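Local coordinates for yersinopine dehydrogenase (Yersinia pestis, PDB 6C4M), which catalyses the NADPH-dependent reductive condensation of pyruvate with an aminobutanoate-histidine intermediate, the last step in making the metallophore yersinopine, at residues S254-A266 and V402-L414. Numbering follows the deposited sequence.
Sequences SITNYVHPPLALA and VPLEDVHKLRTLL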
loop_
_atom_site.group_PDB
_atom_site.type_symbol
_atom_site.label_atom_id
_atom_site.label_comp_id
_atom_site.label_asym_id
_atom_site.label_seq_id
_atom_site.Cartn_x
_atom_site.Cartn_y
_atom_site.Cartn_z
ATOM N N SER A 254 20.130 -14.885 -4.964
ATOM C CA SER A 254 20.586 -13.624 -4.362
ATOM C C SER A 254 19.467 -12.572 -4.483
ATOM O O SER A 254 19.292 -11.957 -5.537
ATOM C CB SER A 254 21.861 -13.119 -5.037
ATOM O OG SER A 254 22.867 -14.129 -5.021
ATOM N N ILE A 255 18.769 -12.291 -3.381
ATOM C CA ILE A 255 17.595 -11.423 -3.440
ATOM C C ILE A 255 17.942 -10.047 -4.021
ATOM O O ILE A 255 17.162 -9.486 -4.803
ATOM C CB ILE A 255 16.965 -11.296 -2.042
ATOM C CG1 ILE A 255 15.666 -10.463 -2.112
ATOM C CG2 ILE A 255 17.971 -10.704 -1.061
ATOM C CD1 ILE A 255 14.938 -10.365 -0.814
ATOM N N THR A 256 19.102 -9.474 -3.647
ATOM C CA THR A 256 19.377 -8.085 -3.998
ATOM C C THR A 256 19.547 -7.902 -5.490
ATOM O O THR A 256 19.299 -6.809 -5.992
ATOM C CB THR A 256 20.613 -7.538 -3.288
ATOM O OG1 THR A 256 21.762 -8.297 -3.689
ATOM C CG2 THR A 256 20.424 -7.591 -1.770
ATOM N N ASN A 257 19.943 -8.937 -6.223
ATOM C CA ASN A 257 20.023 -8.781 -7.672
ATOM C C ASN A 257 18.658 -8.550 -8.293
ATOM O O ASN A 257 18.569 -7.916 -9.350
ATOM C CB ASN A 257 20.660 -10.001 -8.319
ATOM C CG ASN A 257 22.148 -10.156 -7.963
ATOM O OD1 ASN A 257 22.497 -10.310 -6.794
ATOM N ND2 ASN A 257 23.023 -10.094 -8.975
ATOM N N TYR A 258 17.598 -9.083 -7.677
ATOM C CA TYR A 258 16.235 -8.934 -8.184
ATOM C C TYR A 258 15.593 -7.631 -7.728
ATOM O O TYR A 258 14.895 -6.983 -8.513
ATOM C CB TYR A 258 15.364 -10.112 -7.719
ATOM C CG TYR A 258 15.791 -11.435 -8.296
ATOM C CD1 TYR A 258 15.333 -11.848 -9.535
ATOM C CD2 TYR A 258 16.675 -12.260 -7.610
ATOM C CE1 TYR A 258 15.730 -13.080 -10.065
ATOM C CE2 TYR A 258 17.082 -13.483 -8.132
ATOM C CZ TYR A 258 16.620 -13.876 -9.374
ATOM O OH TYR A 258 17.005 -15.092 -9.931
ATOM N N VAL A 259 15.804 -7.244 -6.472
ATOM C CA VAL A 259 14.994 -6.220 -5.823
ATOM C C VAL A 259 15.642 -4.842 -5.885
ATOM O O VAL A 259 14.954 -3.833 -6.067
ATOM C CB VAL A 259 14.729 -6.634 -4.363
ATOM C CG1 VAL A 259 14.047 -5.535 -3.566
ATOM C CG2 VAL A 259 13.901 -7.875 -4.350
ATOM N N HIS A 260 16.945 -4.763 -5.666
ATOM C CA HIS A 260 17.594 -3.453 -5.613
ATOM C C HIS A 260 17.513 -2.677 -6.913
ATOM O O HIS A 260 17.229 -1.466 -6.857
ATOM C CB HIS A 260 19.048 -3.607 -5.159
ATOM C CG HIS A 260 19.185 -3.718 -3.680
ATOM N ND1 HIS A 260 20.399 -3.676 -3.024
ATOM C CD2 HIS A 260 18.247 -3.931 -2.726
ATOM C CE1 HIS A 260 20.197 -3.833 -1.725
ATOM N NE2 HIS A 260 18.902 -3.997 -1.520
ATOM N N PRO A 261 17.813 -3.228 -8.085
ATOM C CA PRO A 261 17.914 -2.344 -9.261
ATOM C C PRO A 261 16.597 -1.650 -9.576
ATOM O O PRO A 261 16.586 -0.450 -9.877
ATOM C CB PRO A 261 18.369 -3.286 -10.385
ATOM C CG PRO A 261 19.216 -4.329 -9.641
ATOM C CD PRO A 261 18.397 -4.556 -8.365
ATOM N N PRO A 262 15.455 -2.335 -9.494
ATOM C CA PRO A 262 14.189 -1.630 -9.800
ATOM C C PRO A 262 13.873 -0.513 -8.824
ATOM O O PRO A 262 13.377 0.554 -9.232
ATOM C CB PRO A 262 13.144 -2.745 -9.738
ATOM C CG PRO A 262 13.910 -3.982 -10.014
ATOM C CD PRO A 262 15.243 -3.777 -9.362
ATOM N N LEU A 263 14.145 -0.733 -7.538
ATOM C CA LEU A 263 13.875 0.269 -6.512
ATOM C C LEU A 263 14.925 1.371 -6.524
ATOM O O LEU A 263 14.591 2.557 -6.495
ATOM C CB LEU A 263 13.840 -0.402 -5.131
ATOM C CG LEU A 263 12.498 -0.888 -4.588
ATOM C CD1 LEU A 263 11.648 -1.501 -5.677
ATOM C CD2 LEU A 263 12.741 -1.862 -3.445
ATOM N N ALA A 264 16.196 0.990 -6.563
ATOM C CA ALA A 264 17.276 1.944 -6.383
ATOM C C ALA A 264 17.507 2.775 -7.636
ATOM O O ALA A 264 18.069 3.870 -7.556
ATOM C CB ALA A 264 18.577 1.213 -5.997
ATOM N N LEU A 265 17.155 2.239 -8.801
ATOM C CA LEU A 265 17.405 2.896 -10.073
ATOM C C LEU A 265 16.131 3.486 -10.678
ATOM O O LEU A 265 16.142 3.926 -11.828
ATOM C CB LEU A 265 18.055 1.902 -11.047
ATOM C CG LEU A 265 19.347 1.201 -10.592
ATOM C CD1 LEU A 265 19.913 0.392 -11.753
ATOM C CD2 LEU A 265 20.404 2.203 -10.086
ATOM N N ALA A 266 15.041 3.497 -9.932
ATOM C CA ALA A 266 13.870 4.259 -10.346
ATOM C C ALA A 266 14.214 5.741 -10.504
ATOM O O ALA A 266 15.057 6.292 -9.787
ATOM C CB ALA A 266 12.764 4.093 -9.320
ATOM N N VAL A 402 24.512 1.213 -2.074
ATOM C CA VAL A 402 23.306 1.148 -2.889
ATOM C C VAL A 402 23.195 2.479 -3.633
ATOM O O VAL A 402 23.023 3.526 -2.982
ATOM C CB VAL A 402 22.055 0.849 -2.036
ATOM C CG1 VAL A 402 20.827 0.870 -2.904
ATOM C CG2 VAL A 402 22.217 -0.537 -1.356
ATOM N N PRO A 403 23.285 2.499 -4.973
ATOM C CA PRO A 403 23.274 1.431 -5.990
ATOM C C PRO A 403 24.626 1.000 -6.593
ATOM O O PRO A 403 24.625 0.224 -7.556
ATOM C CB PRO A 403 22.451 2.067 -7.095
ATOM C CG PRO A 403 22.977 3.523 -7.093
ATOM C CD PRO A 403 23.246 3.829 -5.597
ATOM N N LEU A 404 25.737 1.510 -6.072
ATOM C CA LEU A 404 27.034 1.264 -6.723
ATOM C C LEU A 404 27.292 -0.229 -6.907
ATOM O O LEU A 404 27.675 -0.678 -8.002
ATOM C CB LEU A 404 28.159 1.905 -5.912
ATOM C CG LEU A 404 29.566 1.722 -6.495
ATOM C CD1 LEU A 404 29.671 2.358 -7.849
ATOM C CD2 LEU A 404 30.578 2.316 -5.553
ATOM N N GLU A 405 27.096 -1.017 -5.843
ATOM C CA GLU A 405 27.305 -2.469 -5.927
ATOM C C GLU A 405 26.334 -3.106 -6.922
ATOM O O GLU A 405 26.723 -3.982 -7.713
ATOM C CB GLU A 405 27.140 -3.094 -4.539
ATOM C CG GLU A 405 28.288 -2.790 -3.527
ATOM C CD GLU A 405 27.972 -3.292 -2.102
ATOM O OE1 GLU A 405 27.092 -4.170 -1.952
ATOM O OE2 GLU A 405 28.593 -2.787 -1.138
ATOM N N ASP A 406 25.080 -2.620 -6.934
ATOM C CA ASP A 406 24.028 -3.203 -7.766
ATOM C C ASP A 406 24.260 -2.884 -9.229
ATOM O O ASP A 406 24.012 -3.718 -10.107
ATOM C CB ASP A 406 22.653 -2.683 -7.302
ATOM C CG ASP A 406 22.457 -2.840 -5.794
ATOM O OD1 ASP A 406 22.117 -3.953 -5.310
ATOM O OD2 ASP A 406 22.712 -1.854 -5.076
ATOM N N VAL A 407 24.748 -1.685 -9.512
ATOM C CA VAL A 407 25.076 -1.341 -10.879
ATOM C C VAL A 407 26.199 -2.232 -11.394
ATOM O O VAL A 407 26.110 -2.793 -12.492
ATOM C CB VAL A 407 25.417 0.150 -10.963
ATOM C CG1 VAL A 407 25.975 0.498 -12.296
ATOM C CG2 VAL A 407 24.092 0.954 -10.700
ATOM N N HIS A 408 27.261 -2.400 -10.600
ATOM C CA HIS A 408 28.350 -3.284 -11.013
ATOM C C HIS A 408 27.844 -4.708 -11.257
ATOM O O HIS A 408 28.112 -5.308 -12.304
ATOM C CB HIS A 408 29.439 -3.289 -9.944
ATOM C CG HIS A 408 30.196 -2.010 -9.831
ATOM N ND1 HIS A 408 30.880 -1.668 -8.688
ATOM C CD2 HIS A 408 30.389 -0.993 -10.706
ATOM C CE1 HIS A 408 31.465 -0.499 -8.856
ATOM N NE2 HIS A 408 31.169 -0.056 -10.069
ATOM N N LYS A 409 27.063 -5.247 -10.326
ATOM C CA LYS A 409 26.633 -6.635 -10.487
ATOM C C LYS A 409 25.774 -6.812 -11.727
ATOM O O LYS A 409 25.914 -7.804 -12.458
ATOM C CB LYS A 409 25.876 -7.093 -9.254
ATOM C CG LYS A 409 26.756 -7.310 -8.011
ATOM C CD LYS A 409 25.838 -7.511 -6.800
ATOM C CE LYS A 409 26.575 -7.438 -5.486
ATOM N NZ LYS A 409 25.650 -7.652 -4.334
ATOM N N LEU A 410 24.884 -5.847 -11.993
ATOM C CA LEU A 410 23.989 -5.986 -13.123
ATOM C C LEU A 410 24.709 -5.688 -14.425
ATOM O O LEU A 410 24.456 -6.358 -15.435
ATOM C CB LEU A 410 22.764 -5.068 -12.924
ATOM C CG LEU A 410 21.744 -5.036 -14.051
ATOM C CD1 LEU A 410 21.208 -6.435 -14.251
ATOM C CD2 LEU A 410 20.624 -4.071 -13.676
ATOM N N ARG A 411 25.623 -4.711 -14.436
ATOM C CA ARG A 411 26.371 -4.455 -15.664
ATOM C C ARG A 411 27.182 -5.670 -16.083
ATOM O O ARG A 411 27.229 -6.018 -17.271
ATOM C CB ARG A 411 27.297 -3.255 -15.501
ATOM C CG ARG A 411 28.173 -2.989 -16.753
ATOM C CD ARG A 411 28.911 -1.663 -16.664
ATOM N NE ARG A 411 27.969 -0.581 -16.361
ATOM C CZ ARG A 411 28.268 0.705 -16.380
ATOM N NH1 ARG A 411 29.497 1.077 -16.727
ATOM N NH2 ARG A 411 27.329 1.614 -16.079
ATOM N N THR A 412 27.846 -6.326 -15.127
ATOM C CA THR A 412 28.602 -7.527 -15.473
ATOM C C THR A 412 27.698 -8.539 -16.170
ATOM O O THR A 412 28.054 -9.078 -17.224
ATOM C CB THR A 412 29.256 -8.136 -14.221
ATOM O OG1 THR A 412 30.269 -7.241 -13.712
ATOM C CG2 THR A 412 29.925 -9.483 -14.562
ATOM N N LEU A 413 26.498 -8.774 -15.616
ATOM C CA LEU A 413 25.583 -9.745 -16.215
ATOM C C LEU A 413 25.026 -9.278 -17.552
ATOM O O LEU A 413 24.834 -10.098 -18.461
ATOM C CB LEU A 413 24.460 -10.051 -15.239
ATOM C CG LEU A 413 24.913 -10.727 -13.955
ATOM C CD1 LEU A 413 23.852 -10.739 -12.860
ATOM C CD2 LEU A 413 25.287 -12.125 -14.286
ATOM N N LEU A 414 24.772 -7.981 -17.701
ATOM C CA LEU A 414 24.308 -7.464 -18.984
ATOM C C LEU A 414 25.364 -7.647 -20.057
ATOM O O LEU A 414 25.039 -7.984 -21.200
ATOM C CB LEU A 414 23.947 -5.979 -18.870
ATOM C CG LEU A 414 23.259 -5.365 -20.098
ATOM C CD1 LEU A 414 21.890 -5.988 -20.322
ATOM C CD2 LEU A 414 23.076 -3.875 -19.918
HETATM O O HOH W 1 24.405 -10.423 -4.858
#
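His260, the inferred proton donor/acceptor of this opine dehydrogenase, meets Asp406 in a His-carboxylate hydrogen bond where helix 255-264 crosses the 402-414 part of helix 401-419 at -116°. His260 ND1 donates to Asp406 OD1 over 2.9 Å, but the N-H...O angle of 136° shows a bent bond. The oxygen lies near the imidazole plane; ND1 comes from the syn side of OD1 but well out of the carboxylate plane, with ring and carboxylate planes turned 68° apart. With CG anti to its own carbonyl carbon, beside the backbone N, Asp406 turns its carboxylate to the ring edge. Around this bond, Thr256 CG2 sits over one imidazole face, one turn earlier in the same helix, and Val402 CG2 approaches His260 CE1 obliquely at 3.9 Å. Apolar contacts continue toward the C-terminal end of helix 255-264: Ala264 CB touches Val402 CG1 at 3.8 Å, while Leu265 CD2, just past the helix, reaches Pro403 CB at 3.6 Å and also meets Val407 CG2. Next to His260, Pro261 CB packs on Leu410 CD2, and helix 294-313 adds Leu303 against Pro261 and Tyr307 against Leu410. The side chain of Lys409, extended beyond CG, lies about 5 Å from the bound NADP+ (nearest atoms). Asn257 ND2 bonds to Ser141 OG, while Asn257 OD1 accepts a 2.7 Å hydrogen bond from a water that in turn accepts from Lys409 NZ at 3.1 Å.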